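Local coordinates for protein probable fatty acyl-CoA transferase Rv3272 (Mycobacterium tuberculosis, PDB 5YX6) that binds fatty acyl-CoAs of varying chain length, palmitoyl-CoA most tightly, and probably acts in fatty acid metabolism as a family III CoA transferase, at residues D116-R119 / N124-Y127; A153-G158 / Q172-A177; L190-R193 / A199-V202; H270-C275 / D282-Q287; Y276-P281 / E307-S312. All blocks are in the same frame, centred on the assembly; numbering follows the deposited sequence.

Contact 1 of 5, residues D116-R119 / N124-Y127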
# COMPACT_ATOMS: atom_id res chain seq x y z
N ASP A 116 8.82 -18.67 -20.52
CA ASP A 116 9.50 -19.84 -21.08
C ASP A 116 10.45 -19.47 -22.22
O ASP A 116 11.52 -20.08 -22.36
CB ASP A 116 8.48 -20.86 -21.58
CG ASP A 116 7.77 -21.56 -20.45
OD1 ASP A 116 8.33 -21.60 -19.33
OD2 ASP A 116 6.64 -22.06 -20.67
N ASP A 117 10.07 -18.48 -23.02
CA ASP A 117 10.92 -18.04 -24.12
C ASP A 117 12.23 -17.48 -23.59
O ASP A 117 13.31 -17.85 -24.05
CB ASP A 117 10.21 -16.98 -24.97
CG ASP A 117 8.94 -17.50 -25.61
OD1 ASP A 117 8.98 -18.62 -26.17
OD2 ASP A 117 7.90 -16.79 -25.54
N LEU A 118 12.13 -16.61 -22.59
CA LEU A 118 13.29 -15.92 -22.05
C LEU A 118 14.10 -16.80 -21.12
O LEU A 118 15.33 -16.78 -21.15
CB LEU A 118 12.85 -14.64 -21.33
CG LEU A 118 12.08 -13.61 -22.17
CD1 LEU A 118 11.98 -12.28 -21.42
CD2 LEU A 118 12.70 -13.38 -23.53
N ARG A 119 13.43 -17.59 -20.29
CA ARG A 119 14.14 -18.38 -19.29
C ARG A 119 14.88 -19.59 -19.85
O ARG A 119 15.84 -20.06 -19.24
CB ARG A 119 13.16 -18.84 -18.21
CG ARG A 119 12.76 -17.73 -17.27
CD ARG A 119 11.45 -18.05 -16.61
NE ARG A 119 11.53 -19.26 -15.80
CZ ARG A 119 12.02 -19.31 -14.57
NH1 ARG A 119 12.51 -18.20 -14.02
NH2 ARG A 119 12.05 -20.46 -13.91
N ASN A 124 19.23 -17.70 -15.20
CA ASN A 124 19.30 -16.85 -14.02
C ASN A 124 18.27 -15.73 -14.04
O ASN A 124 18.23 -14.89 -13.14
CB ASN A 124 20.71 -16.26 -13.85
CG ASN A 124 21.73 -17.29 -13.40
OD1 ASN A 124 21.40 -18.26 -12.71
ND2 ASN A 124 22.99 -17.07 -13.75
N LEU A 125 17.44 -15.72 -15.07
CA LEU A 125 16.47 -14.64 -15.26
C LEU A 125 15.24 -14.76 -14.36
O LEU A 125 14.55 -15.77 -14.35
CB LEU A 125 16.03 -14.57 -16.72
CG LEU A 125 15.11 -13.39 -17.02
CD1 LEU A 125 15.84 -12.09 -16.79
CD2 LEU A 125 14.62 -13.48 -18.45
N ILE A 126 14.99 -13.69 -13.62
CA ILE A 126 13.78 -13.56 -12.83
C ILE A 126 12.73 -12.85 -13.68
O ILE A 126 13.01 -11.85 -14.33
CB ILE A 126 14.07 -12.81 -11.52
CG1 ILE A 126 14.90 -13.72 -10.61
CG2 ILE A 126 12.78 -12.38 -10.83
CD1 ILE A 126 15.76 -12.99 -9.64
N TYR A 127 11.53 -13.42 -13.71
CA TYR A 127 10.45 -12.91 -14.55
C TYR A 127 9.28 -12.45 -13.68
O TYR A 127 8.71 -13.25 -12.96
CB TYR A 127 10.00 -14.00 -15.52
CG TYR A 127 9.31 -13.50 -16.77
CD1 TYR A 127 7.99 -13.06 -16.73
CD2 TYR A 127 9.96 -13.51 -17.99
CE1 TYR A 127 7.35 -12.62 -17.88
CE2 TYR A 127 9.34 -13.07 -19.14
CZ TYR A 127 8.04 -12.63 -19.09
OH TYR A 127 7.42 -12.20 -20.24
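Helix 115-121 and the residues leading into strand 126-131 come closest where the CA atoms of Arg-119 and Leu-125 lie 6.0 Å apart, as a short turn carries the chain from one to the other. Leu-118 fills the angle between them. Its CB rests 3.6 Å from CD2 of Leu-125, while its CD1 reaches the ring of Tyr-127 at the edge, near the ring plane, 3.6 Å from CE2. The leucine and the tyrosine cross at about a right angle; CD1 makes the nearest approach, with CG behind it. Leu-125 carries its CG anti to the backbone N (chi1 -175°), and CD2 is the branch that meets the helix. This is an alpha-to-beta connection of the Rossmann-type domain: strand 126-131 belongs to the parallel sheet, and Val-99 of the neighbouring strand 98-101 touches Leu-118, Leu-125 and Tyr-127, in keeping with the leucines and the tyrosine ring being buried. The tyrosine hydroxyl is satisfied by a hydrogen bond with the carbonyl of Leu-113. Arg-119 suits the more open border of the contact, where its aliphatic part can lie beside the strand. The chain bends at chi3 (62°), and NH1 comes to 3.2 Å from the carbonyl O of Leu-125, obliquely to the guanidinium plane; the hydrogen bond of NH1 is to the carbonyl of Ala-199.

Contact 2 of 5, residues A153-G158 / Q172-A177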
# COMPACT_ATOMS: atom_id res chain seq x y z
N ALA A 153 -13.01 -4.40 -5.91
CA ALA A 153 -12.50 -5.09 -4.71
C ALA A 153 -13.18 -4.65 -3.40
O ALA A 153 -12.81 -5.11 -2.31
CB ALA A 153 -11.01 -4.89 -4.60
N GLY A 154 -14.12 -3.71 -3.49
CA GLY A 154 -14.90 -3.37 -2.32
C GLY A 154 -14.57 -2.08 -1.58
O GLY A 154 -15.15 -1.83 -0.52
N MET A 155 -13.70 -1.25 -2.14
CA MET A 155 -13.17 -0.11 -1.39
C MET A 155 -14.12 1.08 -1.25
O MET A 155 -13.75 2.08 -0.63
CB MET A 155 -11.86 0.36 -2.03
CG MET A 155 -10.72 -0.60 -1.79
SD MET A 155 -9.16 -0.04 -2.49
CE MET A 155 -8.02 -1.08 -1.57
N THR A 156 -15.34 0.96 -1.77
CA THR A 156 -16.33 2.02 -1.61
C THR A 156 -17.24 1.73 -0.42
O THR A 156 -18.06 2.56 -0.05
CB THR A 156 -17.22 2.22 -2.90
OG1 THR A 156 -18.09 1.09 -3.09
CG2 THR A 156 -16.37 2.42 -4.15
N THR A 157 -17.08 0.55 0.17
CA THR A 157 -17.98 0.09 1.24
C THR A 157 -18.00 1.02 2.46
O THR A 157 -16.96 1.48 2.93
CB THR A 157 -17.58 -1.34 1.71
OG1 THR A 157 -17.56 -2.23 0.60
CG2 THR A 157 -18.56 -1.86 2.75
N GLY A 158 -19.21 1.28 2.96
CA GLY A 158 -19.41 1.99 4.22
C GLY A 158 -18.98 3.44 4.30
O GLY A 158 -18.62 3.92 5.37
N GLN A 172 -4.56 7.29 -5.83
CA GLN A 172 -4.36 6.01 -6.50
C GLN A 172 -3.67 5.04 -5.56
O GLN A 172 -2.50 4.70 -5.75
CB GLN A 172 -3.54 6.18 -7.78
CG GLN A 172 -4.26 6.90 -8.93
CD GLN A 172 -4.51 8.37 -8.63
OE1 GLN A 172 -3.58 9.17 -8.59
NE2 GLN A 172 -5.77 8.72 -8.39
N LEU A 173 -4.41 4.58 -4.55
CA LEU A 173 -3.80 3.77 -3.51
C LEU A 173 -3.47 2.38 -4.01
O LEU A 173 -2.49 1.78 -3.59
CB LEU A 173 -4.72 3.68 -2.28
CG LEU A 173 -5.96 2.80 -2.41
CD1 LEU A 173 -6.34 2.19 -1.08
CD2 LEU A 173 -7.11 3.59 -2.99
N VAL A 174 -4.28 1.87 -4.93
CA VAL A 174 -4.10 0.50 -5.40
C VAL A 174 -2.87 0.40 -6.31
O VAL A 174 -2.10 -0.56 -6.22
CB VAL A 174 -5.35 -0.00 -6.13
CG1 VAL A 174 -5.08 -1.32 -6.84
CG2 VAL A 174 -6.49 -0.17 -5.14
N ASP A 175 -2.68 1.40 -7.17
CA ASP A 175 -1.48 1.54 -7.98
C ASP A 175 -0.21 1.60 -7.13
O ASP A 175 0.71 0.82 -7.33
CB ASP A 175 -1.54 2.80 -8.84
CG ASP A 175 -2.34 2.61 -10.11
OD1 ASP A 175 -2.71 1.46 -10.41
OD2 ASP A 175 -2.58 3.61 -10.82
N ASN A 176 -0.17 2.54 -6.20
CA ASN A 176 1.05 2.78 -5.46
C ASN A 176 1.36 1.62 -4.51
O ASN A 176 2.51 1.20 -4.40
CB ASN A 176 0.97 4.11 -4.72
CG ASN A 176 0.94 5.30 -5.69
OD1 ASN A 176 1.74 5.38 -6.63
ND2 ASN A 176 0.01 6.22 -5.47
N ALA A 177 0.33 1.06 -3.89
CA ALA A 177 0.53 -0.14 -3.07
C ALA A 177 1.00 -1.32 -3.92
O ALA A 177 1.86 -2.09 -3.49
CB ALA A 177 -0.74 -0.51 -2.32
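Met-155 bridges to Leu-173 and Val-174 from the loop that follows helix 146-152, its CB directed at the first turn of helix 173-196. From CB the chain leaves with CG beside the backbone N, then runs extended through chi2 (-178°) and chi3, which gives it the length to cross between backbones whose nearest CA atoms, those of Met-155 and Val-174, are 9.9 Å apart. CB and CG serve as the stem, and the touching begins at the sulfur. SD lies 3.8 Å from CG2 of Val-174, the two side chains crossing obliquely, and 3.9 Å from CD1 of Leu-173. CE goes on to meet Leu-173 tip to tip, 3.7 Å from the same CD1, and stands 4.0 Å from CG2 of Val-174.

Behind the methionine, Gly-154, with positive phi, closes the preceding helix in a Schellman motif and begins a type I beta turn. O of Gly-154 accepts from N and OG1 of Thr-157, OG1 lying 2.7 Å from O of Gly-154. Leu-173 also packs on Leu-173 of the second subunit, placing the contact beside the dimer interface.

The contact itself is wholly apolar: a flexible thioether meets branched aliphatic groups, giving dispersion and burial with no directional bond, at the helical turn that also bears Asp-175, the probable nucleophile.

Contact 3 of 5, residues L190-R193 / A199-V202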
# COMPACT_ATOMS: atom_id res chain seq x y z
N LEU A 190 15.26 -12.07 -6.03
CA LEU A 190 16.69 -11.83 -6.13
C LEU A 190 17.44 -12.52 -4.99
O LEU A 190 18.56 -13.01 -5.17
CB LEU A 190 16.98 -10.33 -6.11
CG LEU A 190 16.62 -9.59 -7.40
CD1 LEU A 190 16.73 -8.09 -7.18
CD2 LEU A 190 17.50 -10.04 -8.57
N LEU A 191 16.83 -12.54 -3.81
CA LEU A 191 17.41 -13.19 -2.64
C LEU A 191 17.36 -14.70 -2.80
O LEU A 191 18.32 -15.40 -2.48
CB LEU A 191 16.67 -12.76 -1.39
CG LEU A 191 17.28 -12.81 0.01
CD1 LEU A 191 18.74 -12.36 0.06
CD2 LEU A 191 16.41 -11.94 0.90
N HIS A 192 16.24 -15.18 -3.33
CA HIS A 192 16.04 -16.60 -3.57
C HIS A 192 17.15 -17.09 -4.48
O HIS A 192 17.77 -18.12 -4.24
CB HIS A 192 14.66 -16.86 -4.20
CG HIS A 192 14.17 -18.27 -4.09
ND1 HIS A 192 14.53 -19.11 -3.06
CD2 HIS A 192 13.33 -18.98 -4.89
CE1 HIS A 192 13.93 -20.28 -3.23
NE2 HIS A 192 13.20 -20.22 -4.33
N ARG A 193 17.40 -16.33 -5.54
CA ARG A 193 18.44 -16.68 -6.50
C ARG A 193 19.81 -16.64 -5.84
O ARG A 193 20.61 -17.57 -5.97
CB ARG A 193 18.39 -15.75 -7.71
CG ARG A 193 19.20 -16.24 -8.89
CD ARG A 193 19.18 -15.25 -10.02
NE ARG A 193 19.82 -14.00 -9.64
CZ ARG A 193 20.16 -13.05 -10.50
NH1 ARG A 193 19.91 -13.19 -11.79
NH2 ARG A 193 20.75 -11.94 -10.06
N ALA A 199 15.88 -19.29 -9.85
CA ALA A 199 15.41 -18.11 -10.57
C ALA A 199 13.92 -18.23 -10.86
O ALA A 199 13.50 -19.05 -11.67
CB ALA A 199 16.20 -17.91 -11.87
N ASP A 200 13.11 -17.41 -10.20
CA ASP A 200 11.67 -17.64 -10.10
C ASP A 200 10.81 -16.85 -11.09
O ASP A 200 11.28 -15.92 -11.75
CB ASP A 200 11.20 -17.31 -8.68
CG ASP A 200 10.15 -18.29 -8.17
OD1 ASP A 200 9.51 -18.99 -8.99
OD2 ASP A 200 9.95 -18.34 -6.94
N VAL A 201 9.56 -17.26 -11.20
CA VAL A 201 8.52 -16.45 -11.82
C VAL A 201 7.60 -15.84 -10.76
O VAL A 201 7.00 -16.56 -9.95
CB VAL A 201 7.67 -17.24 -12.82
CG1 VAL A 201 6.61 -16.33 -13.41
CG2 VAL A 201 8.56 -17.85 -13.91
N VAL A 202 7.47 -14.53 -10.80
CA VAL A 202 6.75 -13.79 -9.79
C VAL A 202 5.50 -13.13 -10.39
O VAL A 202 5.55 -12.59 -11.49
CB VAL A 202 7.70 -12.75 -9.15
CG1 VAL A 202 6.93 -11.66 -8.47
CG2 VAL A 202 8.65 -13.43 -8.20
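His-192 and Asp-200 approach each other across the bend that leads from helix 173-196 into strand 201-205, the edge strand of this chain's parallel Rossmann-type sheet. Their side chains run obliquely to one another, with the imidazole and carboxylate planes turned 43° apart. The closest approach is from ring carbon CD2 of His-192 to OD2 of Asp-200, at 4.0 Å, and no hydrogen bond joins the two. The histidine CG stands anti to the backbone N (chi1 -161°), which swings the ring off the helix toward the incoming strand. NE2 of His-192 is 4.6 Å from OD2 of Asp-200, so the carboxylate could stabilise positive charge on the imidazole, though its protonation is not seen.

Ser-371 of the second subunit hydrogen-bonds OD2 of Asp-200 and, weakly, NE2 of His-192, while Phe-372 of that subunit meets the imidazole edge-to-face, a use of both the aromatic and the polar character of histidine. Within the chain, ND1 is hydrogen-bonded to ND2 of Asn-196.

CD of Arg-193 passes CB of Ala-199 at 4.4 Å, a loose contact. The guanidinium makes a salt bridge with Asp-97 and a hydrogen bond to the carbonyl of Asn-124, and Arg-193 belongs to the pocket where benzamidine is bound. Asp-200 also binds its own successor: the N of Val-201 donates to OD1 of Asp-200 at 2.8 Å, on the anti side, in a bent bond with an N-H...O angle of 132°.

Contact 4 of 5, residues H270-C275 / D282-Q287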
# COMPACT_ATOMS: atom_id res chain seq x y z
N HIS A 270 -5.87 6.49 28.40
CA HIS A 270 -6.07 7.61 27.48
C HIS A 270 -7.47 8.21 27.59
O HIS A 270 -7.64 9.43 27.62
CB HIS A 270 -5.83 7.14 26.05
CG HIS A 270 -4.42 6.76 25.78
ND1 HIS A 270 -4.03 6.14 24.62
CD2 HIS A 270 -3.29 6.92 26.52
CE1 HIS A 270 -2.72 5.92 24.65
NE2 HIS A 270 -2.25 6.39 25.79
N TRP A 271 -8.47 7.34 27.67
CA TRP A 271 -9.85 7.75 27.85
C TRP A 271 -10.04 8.61 29.11
O TRP A 271 -10.65 9.68 29.05
CB TRP A 271 -10.74 6.50 27.91
CG TRP A 271 -12.09 6.76 28.50
CD1 TRP A 271 -12.57 6.31 29.69
CD2 TRP A 271 -13.15 7.52 27.90
NE1 TRP A 271 -13.85 6.75 29.89
CE2 TRP A 271 -14.24 7.49 28.80
CE3 TRP A 271 -13.28 8.23 26.70
CZ2 TRP A 271 -15.45 8.13 28.53
CZ3 TRP A 271 -14.49 8.87 26.44
CH2 TRP A 271 -15.55 8.82 27.35
N GLN A 272 -9.50 8.15 30.24
CA GLN A 272 -9.63 8.89 31.49
C GLN A 272 -8.96 10.24 31.33
O GLN A 272 -9.55 11.29 31.59
CB GLN A 272 -9.03 8.10 32.67
CG GLN A 272 -9.84 6.85 33.01
CD GLN A 272 -9.06 5.82 33.84
OE1 GLN A 272 -7.99 6.11 34.38
NE2 GLN A 272 -9.60 4.61 33.91
N LYS A 273 -7.73 10.20 30.84
CA LYS A 273 -6.96 11.40 30.55
C LYS A 273 -7.80 12.39 29.72
O LYS A 273 -7.90 13.58 30.07
CB LYS A 273 -5.69 10.99 29.81
CG LYS A 273 -4.38 11.51 30.33
CD LYS A 273 -3.28 10.92 29.45
CE LYS A 273 -1.89 11.24 29.94
NZ LYS A 273 -0.88 10.54 29.09
N LEU A 274 -8.42 11.88 28.65
CA LEU A 274 -9.24 12.70 27.77
C LEU A 274 -10.39 13.39 28.51
O LEU A 274 -10.56 14.61 28.42
CB LEU A 274 -9.79 11.85 26.63
CG LEU A 274 -10.73 12.58 25.67
CD1 LEU A 274 -9.96 13.64 24.91
CD2 LEU A 274 -11.40 11.62 24.70
N CYS A 275 -11.17 12.62 29.26
CA CYS A 275 -12.29 13.17 30.03
C CYS A 275 -11.87 14.32 30.95
O CYS A 275 -12.56 15.34 31.02
CB CYS A 275 -12.95 12.08 30.87
SG CYS A 275 -13.74 10.81 29.89
N ASP A 282 -17.11 13.66 34.85
CA ASP A 282 -18.32 12.87 35.07
C ASP A 282 -18.39 11.70 34.10
O ASP A 282 -19.03 10.69 34.40
CB ASP A 282 -19.57 13.75 34.92
CG ASP A 282 -19.73 14.35 33.53
OD1 ASP A 282 -18.97 15.29 33.18
OD2 ASP A 282 -20.64 13.90 32.79
N LEU A 283 -17.74 11.85 32.95
CA LEU A 283 -17.77 10.82 31.91
C LEU A 283 -16.97 9.57 32.26
O LEU A 283 -17.22 8.50 31.71
CB LEU A 283 -17.28 11.38 30.58
CG LEU A 283 -18.17 12.46 29.96
CD1 LEU A 283 -17.63 12.88 28.61
CD2 LEU A 283 -19.62 11.99 29.87
N VAL A 284 -16.00 9.70 33.16
CA VAL A 284 -15.17 8.56 33.54
C VAL A 284 -16.04 7.49 34.22
O VAL A 284 -15.88 6.30 33.97
CB VAL A 284 -14.01 8.96 34.49
CG1 VAL A 284 -13.18 7.74 34.86
CG2 VAL A 284 -13.13 10.01 33.83
N GLU A 285 -16.96 7.94 35.08
CA GLU A 285 -17.78 7.01 35.87
C GLU A 285 -19.24 6.90 35.41
O GLU A 285 -20.00 6.11 35.97
CB GLU A 285 -17.75 7.44 37.34
N ASP A 286 -19.61 7.66 34.39
CA ASP A 286 -20.91 7.50 33.72
C ASP A 286 -21.10 6.06 33.24
O ASP A 286 -20.29 5.55 32.46
CB ASP A 286 -21.03 8.49 32.56
CG ASP A 286 -22.43 8.54 31.95
OD1 ASP A 286 -23.05 7.48 31.71
OD2 ASP A 286 -22.91 9.67 31.69
N GLN A 287 -22.17 5.41 33.69
CA GLN A 287 -22.39 3.99 33.39
C GLN A 287 -22.53 3.70 31.89
O GLN A 287 -22.41 2.56 31.45
CB GLN A 287 -23.64 3.49 34.12
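Cys-275 and Val-284 lie at the centre of a contact in which helix 268-277 packs against the weakly bonded helical turn 282-285 that follows it after a short connection. The apolar contacts carry most of it. CB of Cys-275 touches CG2 of Val-284 at 3.6 Å, and SG of Cys-275 lies 3.7 Å from CB of Leu-283. Valine suits its place because the two branches divide the work: CG2 takes the cysteine, while CG1 rests 3.9 Å from CG of Gln-272. The glutamine and valine side chains cross at about a right angle, and it is the glutamine's aliphatic stem that touches at this more exposed border.

The aromatic contacts centre on Trp-271, whose indole end comes nearer to 282-287 than its CB direction would suggest. At the edge of the indole, near its plane, CZ2 comes 3.7 Å from the carbonyl O of Leu-283. The same ring takes part in a cation-pi interaction with Arg-295 and touches Pro-250 and Phe-289, so a large flat side chain joins several parts of this region. One turn along its own helix, the thiol of Cys-275 covers part of one indole face, SG standing 3.4 Å above the ring plane and offset toward the rim.

Contact 5 of 5, residues Y276-P281 / E307-S312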
# COMPACT_ATOMS: atom_id res chain seq x y z
N TYR A 276 -10.74 14.18 31.64
CA TYR A 276 -10.31 15.26 32.53
C TYR A 276 -9.88 16.47 31.71
O TYR A 276 -10.14 17.61 32.10
CB TYR A 276 -9.17 14.80 33.46
CG TYR A 276 -9.60 13.76 34.46
CD1 TYR A 276 -10.44 14.08 35.53
CD2 TYR A 276 -9.17 12.44 34.35
CE1 TYR A 276 -10.85 13.10 36.45
CE2 TYR A 276 -9.56 11.47 35.25
CZ TYR A 276 -10.40 11.79 36.29
OH TYR A 276 -10.77 10.80 37.17
N LEU A 277 -9.21 16.23 30.58
CA LEU A 277 -8.66 17.33 29.77
C LEU A 277 -9.73 18.21 29.11
O LEU A 277 -9.51 19.40 28.92
CB LEU A 277 -7.71 16.79 28.70
CG LEU A 277 -6.34 16.30 29.20
CD1 LEU A 277 -5.52 15.67 28.08
CD2 LEU A 277 -5.57 17.43 29.87
N ILE A 278 -10.87 17.62 28.76
CA ILE A 278 -11.96 18.37 28.14
C ILE A 278 -12.94 18.92 29.17
O ILE A 278 -14.01 19.44 28.81
CB ILE A 278 -12.75 17.51 27.15
CG1 ILE A 278 -13.44 16.36 27.89
CG2 ILE A 278 -11.84 16.98 26.05
CD1 ILE A 278 -14.28 15.48 27.03
N GLY A 279 -12.61 18.78 30.45
CA GLY A 279 -13.43 19.32 31.52
C GLY A 279 -14.67 18.49 31.80
O GLY A 279 -15.71 19.04 32.12
N ARG A 280 -14.57 17.18 31.64
CA ARG A 280 -15.74 16.33 31.87
C ARG A 280 -15.43 15.07 32.69
O ARG A 280 -15.58 13.95 32.19
CB ARG A 280 -16.37 15.93 30.52
CG ARG A 280 -16.93 17.11 29.72
CD ARG A 280 -18.21 17.69 30.37
NE ARG A 280 -19.15 16.62 30.69
CZ ARG A 280 -20.10 16.19 29.86
NH1 ARG A 280 -20.25 16.76 28.66
NH2 ARG A 280 -20.90 15.20 30.23
N PRO A 281 -15.02 15.25 33.96
CA PRO A 281 -14.72 14.12 34.85
C PRO A 281 -15.90 13.17 35.07
O PRO A 281 -15.69 12.00 35.42
CB PRO A 281 -14.35 14.80 36.17
CG PRO A 281 -14.08 16.23 35.83
CD PRO A 281 -14.92 16.54 34.65
N GLU A 307 -18.59 16.33 21.82
CA GLU A 307 -18.68 17.54 21.01
C GLU A 307 -19.26 18.72 21.81
O GLU A 307 -18.85 19.86 21.61
CB GLU A 307 -19.48 17.27 19.73
CG GLU A 307 -18.74 16.32 18.77
CD GLU A 307 -19.40 16.17 17.39
OE1 GLU A 307 -20.65 16.19 17.31
OE2 GLU A 307 -18.65 16.04 16.39
N LEU A 308 -20.19 18.44 22.73
CA LEU A 308 -20.62 19.48 23.67
C LEU A 308 -19.42 20.07 24.40
O LEU A 308 -19.29 21.29 24.52
CB LEU A 308 -21.63 18.92 24.68
CG LEU A 308 -23.06 18.74 24.13
CD1 LEU A 308 -23.96 18.06 25.15
CD2 LEU A 308 -23.66 20.06 23.68
N ALA A 309 -18.51 19.21 24.84
CA ALA A 309 -17.32 19.66 25.57
C ALA A 309 -16.28 20.30 24.66
O ALA A 309 -15.65 21.29 25.05
CB ALA A 309 -16.71 18.50 26.34
N LEU A 310 -16.09 19.75 23.46
CA LEU A 310 -15.07 20.25 22.54
C LEU A 310 -15.40 21.62 21.96
O LEU A 310 -14.55 22.28 21.36
CB LEU A 310 -14.82 19.25 21.42
CG LEU A 310 -14.18 17.95 21.90
CD1 LEU A 310 -14.30 16.87 20.86
CD2 LEU A 310 -12.73 18.20 22.28
N ALA A 311 -16.65 22.05 22.14
CA ALA A 311 -17.10 23.34 21.62
C ALA A 311 -16.37 24.55 22.22
O ALA A 311 -16.42 25.63 21.64
CB ALA A 311 -18.60 23.48 21.85
N SER A 312 -15.67 24.37 23.35
CA SER A 312 -15.05 25.50 24.04
C SER A 312 -13.72 26.00 23.45
O SER A 312 -13.23 27.07 23.83
CB SER A 312 -14.79 25.14 25.52
OG SER A 312 -15.89 24.46 26.10
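Ile-278 turns CG1 between its backbone N and carbonyl carbon (chi1 64°) and then extends, bringing CD1 to 3.9 Å from CB of Ala-309. Its other branch, CG2, heads for Leu-310 and lies 4.1 Å from CD2 of that residue, the two side chains crossing obliquely. In Arg-280, chi1 (-64°) puts CG beside the backbone N, 3.7 Å from the same CB of Ala-309. The alanine methyl is thus held by an isoleucine and by the aliphatic stem of an arginine, with the carbonyl O of Ile-278 also near, 3.8 Å from it. A residue with so short a side chain suits this place, since the backbones approach to 6.1 Å between the CA atoms of Ile-278 and Ala-309.

Beyond CG, bends at chi2 and chi3 redirect the guanidinium toward its acidic partners, with salt bridges through NE to Asp-282 and through NH2 to Glu-305. Between the two touching residues, Gly-279 adopts the positive phi of the C-prime position in a Schellman motif, its N bonded to the carbonyl O of Tyr-276 and the N of Arg-280 to that of Cys-275. The motif ends helix 268-277 and redirects the chain, so that Ile-278 and Arg-280 can both reach Ala-309.

The contact therefore sets the C-terminal end of helix 268-277 against the C-terminal part of helix 299-310. Helix 315-324 adjoins it through Trp-318, which touches Ile-278 and hydrogen-bonds the carbonyl of Leu-310, and strand 253-255 contributes Phe-254, packed on Leu-310.

In the fold
From the N terminus, contact 1 closes the short turn between helix 115-121 and strand 126-131. Contact 2 follows, closing the loop ahead of helix 173-196, and contact 3 closes the turn from the far part of that helix into strand 201-205. Contacts 1 and 3 touch directly and also reach neighbouring strands of the parallel sheet, while contacts 2 and 3 both border the second subunit. Contacts 4 and 5 cross, their segments alternating in the order 270-275, 276-281, 282-287, 307-312; they tie helix 268-277 to 282-285 and its end to helix 299-310. They lie across the chain's centre from contact 1, about 62 and 64 Å between centres.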